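Long-range contacts in PT26-6P (Thermococcus sp., PDB 2WB7), which is of unknown function but is encoded by a euryarchaeal mobile element and joins two immunoglobulin-like domains to a helical one: residues W252-N257 and I267-A272; Q256-G261 and E378-V383; M283-I288 and P335-L340; L235-I240 and S273-L278. All blocks are in the same frame, centred on the assembly; numbering follows the deposited sequence.

Interaction 1: W252-N257 and I267-A272; sequences WVLYQN and IIITAA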
loop_
_atom_site.group_PDB
_atom_site.type_symbol
_atom_site.label_atom_id
_atom_site.label_comp_id
_atom_site.label_asym_id
_atom_site.label_seq_id
_atom_site.Cartn_x
_atom_site.Cartn_y
_atom_site.Cartn_z
ATOM N N TRP A 252 -8.665 6.954 17.818
ATOM C CA TRP A 252 -8.133 6.660 16.497
ATOM C C TRP A 252 -8.696 5.364 15.966
ATOM O O TRP A 252 -9.218 4.550 16.716
ATOM C CB TRP A 252 -6.615 6.514 16.562
ATOM C CG TRP A 252 -5.916 7.636 17.246
ATOM C CD1 TRP A 252 -5.735 7.790 18.585
ATOM C CD2 TRP A 252 -5.277 8.754 16.622
ATOM N NE1 TRP A 252 -5.027 8.936 18.836
ATOM C CE2 TRP A 252 -4.739 9.552 17.649
ATOM C CE3 TRP A 252 -5.114 9.161 15.298
ATOM C CZ2 TRP A 252 -4.053 10.735 17.396
ATOM C CZ3 TRP A 252 -4.432 10.337 15.050
ATOM C CH2 TRP A 252 -3.908 11.105 16.092
ATOM N N VAL A 253 -8.569 5.176 14.662
ATOM C CA VAL A 253 -8.763 3.885 14.037
ATOM C C VAL A 253 -7.684 3.763 12.971
ATOM O O VAL A 253 -7.228 4.776 12.429
ATOM C CB VAL A 253 -10.107 3.809 13.344
ATOM C CG1 VAL A 253 -11.237 3.622 14.351
ATOM C CG2 VAL A 253 -10.312 5.043 12.501
ATOM N N LEU A 254 -7.259 2.543 12.673
ATOM C CA LEU A 254 -6.347 2.348 11.565
ATOM C C LEU A 254 -7.159 2.435 10.295
ATOM O O LEU A 254 -8.312 2.013 10.256
ATOM C CB LEU A 254 -5.704 0.980 11.649
ATOM C CG LEU A 254 -4.723 0.775 12.809
ATOM C CD1 LEU A 254 -3.961 -0.541 12.569
ATOM C CD2 LEU A 254 -3.764 1.970 12.957
ATOM N N TYR A 255 -6.583 2.999 9.248
ATOM C CA TYR A 255 -7.311 3.037 7.984
ATOM C C TYR A 255 -6.683 2.061 7.002
ATOM O O TYR A 255 -5.478 1.816 7.045
ATOM C CB TYR A 255 -7.347 4.468 7.408
ATOM C CG TYR A 255 -8.584 5.252 7.803
ATOM C CD1 TYR A 255 -8.632 5.987 8.984
ATOM C CD2 TYR A 255 -9.710 5.249 6.992
ATOM C CE1 TYR A 255 -9.765 6.688 9.336
ATOM C CE2 TYR A 255 -10.839 5.942 7.331
ATOM C CZ TYR A 255 -10.865 6.657 8.492
ATOM O OH TYR A 255 -12.009 7.344 8.811
ATOM N N GLN A 256 -7.491 1.481 6.128
ATOM C CA GLN A 256 -6.905 0.822 4.980
ATOM C C GLN A 256 -6.220 1.941 4.179
ATOM O O GLN A 256 -6.697 3.088 4.163
ATOM C CB GLN A 256 -7.967 0.113 4.133
ATOM C CG GLN A 256 -8.753 -0.991 4.830
ATOM C CD GLN A 256 -7.891 -2.162 5.241
ATOM O OE1 GLN A 256 -6.864 -2.456 4.622
ATOM N NE2 GLN A 256 -8.307 -2.849 6.297
ATOM N N ASN A 257 -5.096 1.622 3.538
ATOM C CA ASN A 257 -4.434 2.557 2.634
ATOM C C ASN A 257 -4.392 1.958 1.239
ATOM O O ASN A 257 -4.260 0.756 1.087
ATOM C CB ASN A 257 -2.988 2.818 3.067
ATOM C CG ASN A 257 -2.873 3.797 4.207
ATOM O OD1 ASN A 257 -2.730 3.403 5.357
ATOM N ND2 ASN A 257 -2.915 5.075 3.898
ATOM N N ILE A 267 6.876 0.673 4.328
ATOM C CA ILE A 267 5.428 0.810 4.364
ATOM C C ILE A 267 4.994 2.018 5.170
ATOM O O ILE A 267 5.757 2.576 5.961
ATOM C CB ILE A 267 4.744 -0.438 4.944
ATOM C CG1 ILE A 267 4.788 -0.416 6.472
ATOM C CG2 ILE A 267 5.415 -1.696 4.445
ATOM C CD1 ILE A 267 4.320 -1.716 7.116
ATOM N N ILE A 268 3.763 2.440 4.936
ATOM C CA ILE A 268 3.167 3.495 5.716
ATOM C C ILE A 268 1.887 2.967 6.337
ATOM O O ILE A 268 1.010 2.438 5.632
ATOM C CB ILE A 268 2.853 4.713 4.852
ATOM C CG1 ILE A 268 4.145 5.323 4.310
ATOM C CG2 ILE A 268 2.057 5.738 5.648
ATOM C CD1 ILE A 268 3.913 6.602 3.503
ATOM N N ILE A 269 1.779 3.082 7.658
ATOM C CA ILE A 269 0.523 2.758 8.323
ATOM C C ILE A 269 -0.174 4.069 8.674
ATOM O O ILE A 269 0.485 5.031 9.104
ATOM C CB ILE A 269 0.734 1.918 9.595
ATOM C CG1 ILE A 269 1.236 0.527 9.227
ATOM C CG2 ILE A 269 -0.563 1.798 10.359
ATOM C CD1 ILE A 269 0.445 -0.117 8.111
ATOM N N THR A 270 -1.487 4.127 8.466
ATOM C CA THR A 270 -2.244 5.335 8.792
ATOM C C THR A 270 -3.198 5.082 9.936
ATOM O O THR A 270 -4.017 4.165 9.886
ATOM C CB THR A 270 -3.103 5.846 7.606
ATOM O OG1 THR A 270 -2.268 6.222 6.499
ATOM C CG2 THR A 270 -3.887 7.056 8.040
ATOM N N ALA A 271 -3.099 5.892 10.978
ATOM C CA ALA A 271 -4.151 5.945 11.969
ATOM C C ALA A 271 -4.717 7.355 11.921
ATOM O O ALA A 271 -3.969 8.324 11.788
ATOM C CB ALA A 271 -3.614 5.631 13.327
ATOM N N ALA A 272 -6.037 7.476 12.009
ATOM C CA ALA A 272 -6.659 8.791 11.999
ATOM C C ALA A 272 -7.901 8.816 12.895
ATOM O O ALA A 272 -8.245 7.798 13.495
ATOM C CB ALA A 272 -6.999 9.179 10.584
HETATM O O HOH W 1 -2.886 1.886 7.705
#
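Trp-252 lays its indole alongside Ala-272, with ring atom CE3 3.7 Å from Ala-272 CA, so the backbone of that alanine sits at the ring edge, near its plane. The two segments belong to the β-hairpin of strands 253-261 and 266-272 in the eight-stranded antiparallel sheet of the second immunoglobulin-like domain. Val-253 and Ala-272 form an antiparallel hydrogen-bonded pair: Val-253 N donates to Ala-272 O at 2.9 Å and Ala-272 N returns a bond to Val-253 O, each nearly along the C=O axis. Leu-254 and Ala-271 follow as a non-hydrogen-bonded pair. On their face Leu-254 CG stands beside its backbone N (chi1 -69°), and branch CD2 reaches Ala-271 CB at 3.7 Å and also meets Ile-269 CG2. Helix 21-34 packs over this side through Ala-27. On the other face the Tyr-255 ring rests its CE1 against the methyl of Ala-272 at 3.9 Å, while its hydroxyl is hydrogen-bonded to Gly-236 O.

Beyond Tyr-255 the strands part. Tyr-255 N still bonds Thr-270 O, but from above the carbonyl plane, and Thr-270 N instead donates to a water at 2.7 Å. That water also lies within bonding distance of Tyr-255 O and Asn-257 OD1, bridging the widened gap. The Asn-257 side chain spans it as well, crossing Thr-270 obliquely: its ND2 donates to Thr-270 OG1 at 2.9 Å, with the hydroxyl oxygen almost in the amide plane and an N-H...O angle of 148°.

Interaction 2: Q256-G261 and E378-V383; sequences QNKYAG and EPMISV
Lys-258 and Glu-378 run side by side and point the same way, both with CG anti to the backbone N. The glutamate is extended to its carboxylate, whereas the lysine bends at chi3 (-28°), which brings NZ to 3.3 Å from Glu-378 OE1 in a salt bridge whose hydrogen bond is weak. Neither charge depends on the other alone: OE1 is also bonded to Tyr-152 OH and OE2 to His-354 ND1, while Lys-258 makes a cation-pi contact with Trp-156 of helix 149-157. Through Tyr-152 and Trp-156 that helix covers this face of the sheet, while His-354 comes from strand 350-364.

The pair marks the junction of strands 253-261 and 370-379, antiparallel neighbours that are the first and last strands, in chain order, of the eight-stranded sheet of the second immunoglobulin-like domain. Lys-258 N donates to Glu-378 O at 2.9 Å, from above the carbonyl plane, and Glu-378 N donates to Lys-258 O within the plane. On the opposite face the Asn-257 amide lies against the Pro-379 ring, with ND2 3.5 Å from Pro-379 CD. An alanine here would remove that amide and with it the polar tie to Thr-270, and would probably loosen the packing on Pro-379 where three strands meet.

Past Pro-379 the chain leaves the strand through an inverse gamma turn centred on Met-380, a selenomethionine. Its backbone N donates to Gln-256 O at 2.9 Å with an angle of 165°. The side chain folds back at chi2 and chi3, passing CG 3.4 Å from Gln-256 O and setting SE 4.0 Å from Lys-258 CB.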
loop_
_atom_site.group_PDB
_atom_site.type_symbol
_atom_site.label_atom_id
_atom_site.label_comp_id
_atom_site.label_asym_id
_atom_site.label_seq_id
_atom_site.Cartn_x
_atom_site.Cartn_y
_atom_site.Cartn_z
ATOM N N GLN A 256 -7.491 1.481 6.128
ATOM C CA GLN A 256 -6.905 0.822 4.980
ATOM C C GLN A 256 -6.220 1.941 4.179
ATOM O O GLN A 256 -6.697 3.088 4.163
ATOM C CB GLN A 256 -7.967 0.113 4.133
ATOM C CG GLN A 256 -8.753 -0.991 4.830
ATOM C CD GLN A 256 -7.891 -2.162 5.241
ATOM O OE1 GLN A 256 -6.864 -2.456 4.622
ATOM N NE2 GLN A 256 -8.307 -2.849 6.297
ATOM N N ASN A 257 -5.096 1.622 3.538
ATOM C CA ASN A 257 -4.434 2.557 2.634
ATOM C C ASN A 257 -4.392 1.958 1.239
ATOM O O ASN A 257 -4.260 0.756 1.087
ATOM C CB ASN A 257 -2.988 2.818 3.067
ATOM C CG ASN A 257 -2.873 3.797 4.207
ATOM O OD1 ASN A 257 -2.730 3.403 5.357
ATOM N ND2 ASN A 257 -2.915 5.075 3.898
ATOM N N LYS A 258 -4.471 2.804 0.222
ATOM C CA LYS A 258 -4.178 2.398 -1.136
ATOM C C LYS A 258 -2.700 2.725 -1.389
ATOM O O LYS A 258 -2.256 3.832 -1.111
ATOM C CB LYS A 258 -5.062 3.189 -2.089
ATOM C CG LYS A 258 -5.382 2.491 -3.397
ATOM C CD LYS A 258 -5.711 3.502 -4.492
ATOM C CE LYS A 258 -6.316 4.809 -3.937
ATOM N NZ LYS A 258 -6.524 5.866 -5.014
ATOM N N TYR A 259 -1.932 1.765 -1.894
ATOM C CA TYR A 259 -0.487 1.953 -2.050
ATOM C C TYR A 259 -0.046 1.946 -3.501
ATOM O O TYR A 259 -0.624 1.232 -4.307
ATOM C CB TYR A 259 0.279 0.831 -1.354
ATOM C CG TYR A 259 0.120 0.758 0.140
ATOM C CD1 TYR A 259 -0.743 -0.166 0.714
ATOM C CD2 TYR A 259 0.857 1.588 0.977
ATOM C CE1 TYR A 259 -0.887 -0.246 2.091
ATOM C CE2 TYR A 259 0.725 1.523 2.343
ATOM C CZ TYR A 259 -0.142 0.597 2.900
ATOM O OH TYR A 259 -0.288 0.516 4.267
ATOM N N ALA A 260 0.993 2.723 -3.815
ATOM C CA ALA A 260 1.709 2.607 -5.077
ATOM C C ALA A 260 3.196 2.838 -4.810
ATOM O O ALA A 260 3.546 3.601 -3.909
ATOM C CB ALA A 260 1.191 3.613 -6.092
ATOM N N GLY A 261 4.072 2.199 -5.581
ATOM C CA GLY A 261 5.503 2.404 -5.386
ATOM C C GLY A 261 6.260 1.235 -4.771
ATOM O O GLY A 261 5.975 0.083 -5.066
ATOM N N GLU A 378 -2.530 6.278 0.275
ATOM C CA GLU A 378 -3.686 7.128 0.481
ATOM C C GLU A 378 -4.677 6.463 1.442
ATOM O O GLU A 378 -5.248 5.419 1.130
ATOM C CB GLU A 378 -4.341 7.480 -0.854
ATOM C CG GLU A 378 -5.714 8.085 -0.700
ATOM C CD GLU A 378 -6.342 8.529 -2.015
ATOM O OE1 GLU A 378 -5.695 8.390 -3.073
ATOM O OE2 GLU A 378 -7.487 9.029 -1.982
ATOM N N PRO A 379 -4.858 7.061 2.629
ATOM C CA PRO A 379 -5.811 6.556 3.608
ATOM C C PRO A 379 -7.188 6.575 2.994
ATOM O O PRO A 379 -7.592 7.595 2.436
ATOM C CB PRO A 379 -5.738 7.588 4.735
ATOM C CG PRO A 379 -4.405 8.221 4.588
ATOM C CD PRO A 379 -4.135 8.246 3.115
HETATM N N MSE A 380 -7.896 5.455 3.067
HETATM C CA MSE A 380 -9.175 5.327 2.384
HETATM C C MSE A 380 -10.270 6.028 3.177
HETATM O O MSE A 380 -11.221 5.405 3.647
HETATM C CB MSE A 380 -9.482 3.853 2.173
HETATM C CG MSE A 380 -8.497 3.175 1.233
HETATM SE SE MSE A 380 -8.733 3.855 -0.544
HETATM C CE MSE A 380 -10.182 2.650 -0.916
ATOM N N ILE A 381 -10.107 7.333 3.362
ATOM C CA ILE A 381 -11.047 8.093 4.162
ATOM C C ILE A 381 -12.159 8.592 3.263
ATOM O O ILE A 381 -12.132 8.399 2.048
ATOM C CB ILE A 381 -10.375 9.293 4.884
ATOM C CG1 ILE A 381 -9.650 10.213 3.895
ATOM C CG2 ILE A 381 -9.408 8.816 5.936
ATOM C CD1 ILE A 381 -10.397 11.530 3.565
ATOM N N SER A 382 -13.154 9.215 3.863
ATOM C CA SER A 382 -14.146 9.932 3.090
ATOM C C SER A 382 -14.576 11.146 3.897
ATOM O O SER A 382 -14.787 11.051 5.113
ATOM C CB SER A 382 -15.349 9.052 2.813
ATOM O OG SER A 382 -16.396 9.840 2.273
ATOM N N VAL A 383 -14.680 12.289 3.234
ATOM C CA VAL A 383 -15.134 13.478 3.924
ATOM C C VAL A 383 -16.596 13.696 3.613
ATOM O O VAL A 383 -16.962 13.848 2.463
ATOM C CB VAL A 383 -14.334 14.688 3.534
ATOM C CG1 VAL A 383 -14.885 15.890 4.250
ATOM C CG2 VAL A 383 -12.845 14.465 3.864
#

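Interaction 3: M283-I288 and P335-L340; sequences MYKFLI and PTFFGL
Leu-287 leaves the backbone with CG anti to N (chi1 -172°), which turns its branches toward strand 336-343. Its CB is 4.0 Å from Phe-337 CE1. Farther out, CD1 sits squarely above the middle of the Phe-337 ring, 3.7 Å from the centroid, in a CH-pi contact, and its flank also touches Pro-335 CB. The other branch, CD2, meets Phe-337 CZ at the far end of the ring. From the opposite side of that ring comes Lys-285, bent at chi4, with NZ 4.4 Å from the Phe-337 centroid in an off-centre cation-pi contact. Helix 21-34 adds His-25, edge-to-face with Phe-337.

The strands beneath are antiparallel, and 336-343 is an outermost strand, within the chain, of the eight-stranded sheet of the second immunoglobulin-like domain. Six backbone bonds join them in the pairs Tyr-284 with Leu-340, Phe-286 with Phe-338 and Ile-288 with Thr-336; the straightest, Phe-286 N to Phe-338 O, is 2.7 Å long. On the face of these residues Ile-288 crosses Phe-338 at about a right angle and puts its CD1 3.5 Å from Phe-338 CE1, while Phe-286 and Leu-340 run alongside each other. The Phe-286 ring stacks further on Phe-308.

The side chains thus meet through apolar, CH-pi and cation-pi contacts, the inter-strand hydrogen bonds come from the backbone, and the lysine charge is likely to be eased in part by the Phe-337 pi cloud.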
loop_
_atom_site.group_PDB
_atom_site.type_symbol
_atom_site.label_atom_id
_atom_site.label_comp_id
_atom_site.label_asym_id
_atom_site.label_seq_id
_atom_site.Cartn_x
_atom_site.Cartn_y
_atom_site.Cartn_z
HETATM N N MSE A 283 -7.559 14.269 12.936
HETATM C CA MSE A 283 -6.139 13.994 13.204
HETATM C C MSE A 283 -5.633 12.818 12.370
HETATM O O MSE A 283 -6.309 11.787 12.257
HETATM C CB MSE A 283 -5.937 13.589 14.667
HETATM C CG MSE A 283 -6.572 14.464 15.731
HETATM SE SE MSE A 283 -5.485 15.995 16.042
HETATM C CE MSE A 283 -6.065 16.954 14.511
ATOM N N TYR A 284 -4.430 12.941 11.828
ATOM C CA TYR A 284 -3.776 11.808 11.183
ATOM C C TYR A 284 -2.465 11.544 11.866
ATOM O O TYR A 284 -1.852 12.451 12.401
ATOM C CB TYR A 284 -3.504 12.078 9.701
ATOM C CG TYR A 284 -4.749 12.166 8.838
ATOM C CD1 TYR A 284 -5.109 11.120 7.998
ATOM C CD2 TYR A 284 -5.560 13.308 8.863
ATOM C CE1 TYR A 284 -6.238 11.201 7.219
ATOM C CE2 TYR A 284 -6.702 13.400 8.082
ATOM C CZ TYR A 284 -7.039 12.349 7.272
ATOM O OH TYR A 284 -8.167 12.441 6.493
ATOM N N LYS A 285 -2.032 10.297 11.821
ATOM C CA LYS A 285 -0.757 9.893 12.386
ATOM C C LYS A 285 -0.221 8.808 11.443
ATOM O O LYS A 285 -0.874 7.775 11.229
ATOM C CB LYS A 285 -0.993 9.331 13.790
ATOM C CG LYS A 285 0.039 9.708 14.847
ATOM C CD LYS A 285 -0.319 9.065 16.206
ATOM C CE LYS A 285 0.405 9.727 17.376
ATOM N NZ LYS A 285 1.813 9.215 17.584
ATOM N N PHE A 286 0.943 9.043 10.851
ATOM C CA PHE A 286 1.496 8.080 9.912
ATOM C C PHE A 286 2.745 7.396 10.449
ATOM O O PHE A 286 3.639 8.043 10.984
ATOM C CB PHE A 286 1.840 8.756 8.593
ATOM C CG PHE A 286 0.682 9.430 7.929
ATOM C CD1 PHE A 286 0.393 10.768 8.189
ATOM C CD2 PHE A 286 -0.097 8.743 7.008
ATOM C CE1 PHE A 286 -0.674 11.408 7.555
ATOM C CE2 PHE A 286 -1.169 9.375 6.361
ATOM C CZ PHE A 286 -1.455 10.711 6.636
ATOM N N LEU A 287 2.801 6.082 10.299
ATOM C CA LEU A 287 3.980 5.324 10.657
ATOM C C LEU A 287 4.754 4.997 9.389
ATOM O O LEU A 287 4.179 4.497 8.416
ATOM C CB LEU A 287 3.540 4.028 11.314
ATOM C CG LEU A 287 4.638 3.191 11.928
ATOM C CD1 LEU A 287 5.563 4.090 12.713
ATOM C CD2 LEU A 287 3.998 2.208 12.840
ATOM N N ILE A 288 6.047 5.288 9.381
ATOM C CA ILE A 288 6.898 4.889 8.268
ATOM C C ILE A 288 7.891 3.836 8.756
ATOM O O ILE A 288 8.657 4.100 9.657
ATOM C CB ILE A 288 7.658 6.089 7.686
ATOM C CG1 ILE A 288 6.685 7.162 7.206
ATOM C CG2 ILE A 288 8.524 5.657 6.519
ATOM C CD1 ILE A 288 7.377 8.349 6.575
ATOM N N PRO A 335 11.009 2.739 12.944
ATOM C CA PRO A 335 9.666 3.249 12.653
ATOM C C PRO A 335 9.518 4.654 13.210
ATOM O O PRO A 335 10.020 4.945 14.286
ATOM C CB PRO A 335 8.751 2.279 13.409
ATOM C CG PRO A 335 9.535 1.012 13.471
ATOM C CD PRO A 335 10.974 1.430 13.613
ATOM N N THR A 336 8.855 5.532 12.484
ATOM C CA THR A 336 8.686 6.874 12.974
ATOM C C THR A 336 7.319 7.387 12.637
ATOM O O THR A 336 6.783 7.107 11.568
ATOM C CB THR A 336 9.689 7.807 12.345
ATOM O OG1 THR A 336 10.927 7.114 12.214
ATOM C CG2 THR A 336 9.865 9.055 13.205
ATOM N N PHE A 337 6.773 8.160 13.563
ATOM C CA PHE A 337 5.429 8.673 13.433
ATOM C C PHE A 337 5.455 10.119 13.003
ATOM O O PHE A 337 6.314 10.884 13.415
ATOM C CB PHE A 337 4.704 8.578 14.762
ATOM C CG PHE A 337 4.257 7.201 15.110
ATOM C CD1 PHE A 337 3.066 6.705 14.600
ATOM C CD2 PHE A 337 5.007 6.407 15.975
ATOM C CE1 PHE A 337 2.634 5.442 14.933
ATOM C CE2 PHE A 337 4.581 5.137 16.318
ATOM C CZ PHE A 337 3.393 4.651 15.787
ATOM N N PHE A 338 4.487 10.482 12.180
ATOM C CA PHE A 338 4.364 11.831 11.690
ATOM C C PHE A 338 2.902 12.187 11.799
ATOM O O PHE A 338 2.036 11.372 11.488
ATOM C CB PHE A 338 4.833 11.905 10.237
ATOM C CG PHE A 338 6.272 11.496 10.050
ATOM C CD1 PHE A 338 6.613 10.169 9.852
ATOM C CD2 PHE A 338 7.287 12.437 10.104
ATOM C CE1 PHE A 338 7.937 9.795 9.690
ATOM C CE2 PHE A 338 8.618 12.063 9.945
ATOM C CZ PHE A 338 8.939 10.745 9.733
ATOM N N GLY A 339 2.617 13.390 12.270
ATOM C CA GLY A 339 1.241 13.822 12.438
ATOM C C GLY A 339 0.813 14.790 11.368
ATOM O O GLY A 339 1.638 15.470 10.773
ATOM N N LEU A 340 -0.485 14.832 11.103
ATOM C CA LEU A 340 -1.067 15.833 10.214
ATOM C C LEU A 340 -2.421 16.141 10.765
ATOM O O LEU A 340 -3.179 15.242 11.073
ATOM C CB LEU A 340 -1.230 15.314 8.789
ATOM C CG LEU A 340 -1.828 16.338 7.826
ATOM C CD1 LEU A 340 -1.082 17.649 7.921
ATOM C CD2 LEU A 340 -1.795 15.819 6.420
#

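Interaction 4: L235-I240 and S273-L278; sequences LGSLPI and SPVHVL
Ser-237 OG is gripped by two hydrogen bonds: it accepts from His-276 N at 2.9 Å across the contact and donates to Leu-238 O, on a lone pair in the carbonyl plane, within its own loop. With OG anti to the backbone N (chi1 173°), the hydroxyl is placed in front of the N-H of the Val-275 to His-276 peptide. A third polar link lies beside it, Leu-238 N to Pro-274 O, 2.8 Å long and nearly straight at 172°. An alanine in place of Ser-237 would take away the hydroxyl and probably leave His-276 N and Leu-238 O without these partners in a buried setting, loosening the two loops.

Around the polar centre the packing is apolar. Leu-238 and Pro-274 lie side by side, with CD1 of the leucine 3.6 Å from Pro-274 CB. Ile-240 and Val-277 meet at about a right angle through their CG2 methyls, 3.8 Å apart. The imidazole of His-276 presents its edge to Ser-237 CB, with CD2 the nearest ring atom, and is anchored through ND1 to Tyr-344 OH.

Neither segment is a regular strand or helix. Ser-237 O is bonded to Tyr-490 OH, and Pro-239 packs on Met-486 of helix 471-499 and on Tyr-516 of helix 503-523, so this is a loop-to-loop interface at the junction where the second immunoglobulin-like domain meets the helical domain.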
loop_
_atom_site.group_PDB
_atom_site.type_symbol
_atom_site.label_atom_id
_atom_site.label_comp_id
_atom_site.label_asym_id
_atom_site.label_seq_id
_atom_site.Cartn_x
_atom_site.Cartn_y
_atom_site.Cartn_z
ATOM N N LEU A 235 -12.661 2.010 6.363
ATOM C CA LEU A 235 -12.956 2.785 5.163
ATOM C C LEU A 235 -13.878 3.943 5.518
ATOM O O LEU A 235 -14.752 3.799 6.375
ATOM C CB LEU A 235 -13.692 1.919 4.152
ATOM C CG LEU A 235 -12.871 0.732 3.676
ATOM C CD1 LEU A 235 -13.755 -0.333 3.008
ATOM C CD2 LEU A 235 -11.799 1.257 2.724
ATOM N N GLY A 236 -13.702 5.072 4.838
ATOM C CA GLY A 236 -14.640 6.170 4.942
ATOM C C GLY A 236 -14.704 6.835 6.307
ATOM O O GLY A 236 -13.694 7.046 6.963
ATOM N N SER A 237 -15.909 7.184 6.731
ATOM C CA SER A 237 -16.076 7.990 7.917
ATOM C C SER A 237 -17.286 7.508 8.669
ATOM O O SER A 237 -18.260 7.072 8.060
ATOM C CB SER A 237 -16.304 9.439 7.512
ATOM O OG SER A 237 -16.624 10.248 8.618
ATOM N N LEU A 238 -17.235 7.565 9.990
ATOM C CA LEU A 238 -18.442 7.348 10.757
ATOM C C LEU A 238 -19.480 8.396 10.330
ATOM O O LEU A 238 -19.129 9.464 9.838
ATOM C CB LEU A 238 -18.132 7.463 12.250
ATOM C CG LEU A 238 -17.492 6.233 12.895
ATOM C CD1 LEU A 238 -16.989 6.581 14.283
ATOM C CD2 LEU A 238 -18.461 5.030 12.925
ATOM N N PRO A 239 -20.763 8.097 10.514
ATOM C CA PRO A 239 -21.796 9.082 10.242
ATOM C C PRO A 239 -21.580 10.395 10.998
ATOM O O PRO A 239 -21.003 10.402 12.071
ATOM C CB PRO A 239 -23.068 8.379 10.732
ATOM C CG PRO A 239 -22.786 6.920 10.489
ATOM C CD PRO A 239 -21.323 6.773 10.834
ATOM N N ILE A 240 -22.064 11.503 10.446
ATOM C CA ILE A 240 -21.789 12.822 11.022
ATOM C C ILE A 240 -22.255 13.003 12.464
ATOM O O ILE A 240 -21.780 13.904 13.160
ATOM C CB ILE A 240 -22.364 13.982 10.157
ATOM C CG1 ILE A 240 -23.890 13.903 10.117
ATOM C CG2 ILE A 240 -21.750 13.957 8.776
ATOM C CD1 ILE A 240 -24.551 14.994 9.316
ATOM N N SER A 273 -8.545 9.986 13.007
ATOM C CA SER A 273 -9.856 10.092 13.642
ATOM C C SER A 273 -10.844 9.365 12.778
ATOM O O SER A 273 -10.667 9.299 11.564
ATOM C CB SER A 273 -10.307 11.542 13.720
ATOM O OG SER A 273 -9.234 12.384 14.060
ATOM N N PRO A 274 -11.904 8.820 13.382
ATOM C CA PRO A 274 -12.880 8.049 12.583
ATOM C C PRO A 274 -14.002 8.882 11.899
ATOM O O PRO A 274 -14.856 8.320 11.200
ATOM C CB PRO A 274 -13.480 7.071 13.613
ATOM C CG PRO A 274 -12.912 7.507 15.002
ATOM C CD PRO A 274 -12.213 8.806 14.822
ATOM N N VAL A 275 -14.000 10.200 12.114
ATOM C CA VAL A 275 -15.028 11.080 11.557
ATOM C C VAL A 275 -14.397 12.187 10.738
ATOM O O VAL A 275 -13.462 12.849 11.196
ATOM C CB VAL A 275 -15.814 11.775 12.649
ATOM C CG1 VAL A 275 -17.160 12.120 12.141
ATOM C CG2 VAL A 275 -15.947 10.880 13.816
ATOM N N HIS A 276 -14.925 12.400 9.533
ATOM C CA HIS A 276 -14.388 13.395 8.603
ATOM C C HIS A 276 -15.537 14.132 7.957
ATOM O O HIS A 276 -16.222 13.590 7.101
ATOM C CB HIS A 276 -13.549 12.700 7.533
ATOM C CG HIS A 276 -12.454 11.846 8.098
ATOM N ND1 HIS A 276 -11.204 12.343 8.400
ATOM C CD2 HIS A 276 -12.427 10.534 8.437
ATOM C CE1 HIS A 276 -10.450 11.371 8.885
ATOM N NE2 HIS A 276 -11.168 10.263 8.917
ATOM N N VAL A 277 -15.765 15.366 8.388
ATOM C CA VAL A 277 -16.902 16.142 7.905
ATOM C C VAL A 277 -16.410 17.494 7.454
ATOM O O VAL A 277 -15.450 18.013 8.015
ATOM C CB VAL A 277 -17.952 16.364 9.016
ATOM C CG1 VAL A 277 -19.222 16.921 8.420
ATOM C CG2 VAL A 277 -18.233 15.068 9.765
ATOM N N LEU A 278 -17.064 18.073 6.452
ATOM C CA LEU A 278 -16.710 19.424 6.004
ATOM C C LEU A 278 -16.804 20.414 7.164
ATOM O O LEU A 278 -17.653 20.277 8.047
ATOM C CB LEU A 278 -17.592 19.889 4.841
ATOM C CG LEU A 278 -17.348 19.254 3.467
ATOM C CD1 LEU A 278 -18.283 19.820 2.411
ATOM C CD2 LEU A 278 -15.883 19.403 3.030
#

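In the fold
Interactions 1, 2 and 3 sit side by side in one antiparallel sheet. Interactions 1 and 2 share Gln-256 and Asn-257, and their centres are about 8 Å apart; interaction 3 lies about 9 Å from interaction 1, joined to it by Lys-285 N to Ala-271 O (2.8 Å) and Leu-287 N to Ile-269 O. Interaction 4 closes the end of this sheet facing the helical domain, about 14 Å from the centres of interactions 1 and 2. Gly-236 connects all three: its O is the tie to Tyr-255 of interaction 1, and its N bonds Met-380 O at 2.8 Å. Ser-273 OG meets Met-283 N, tying interaction 4 to interaction 3.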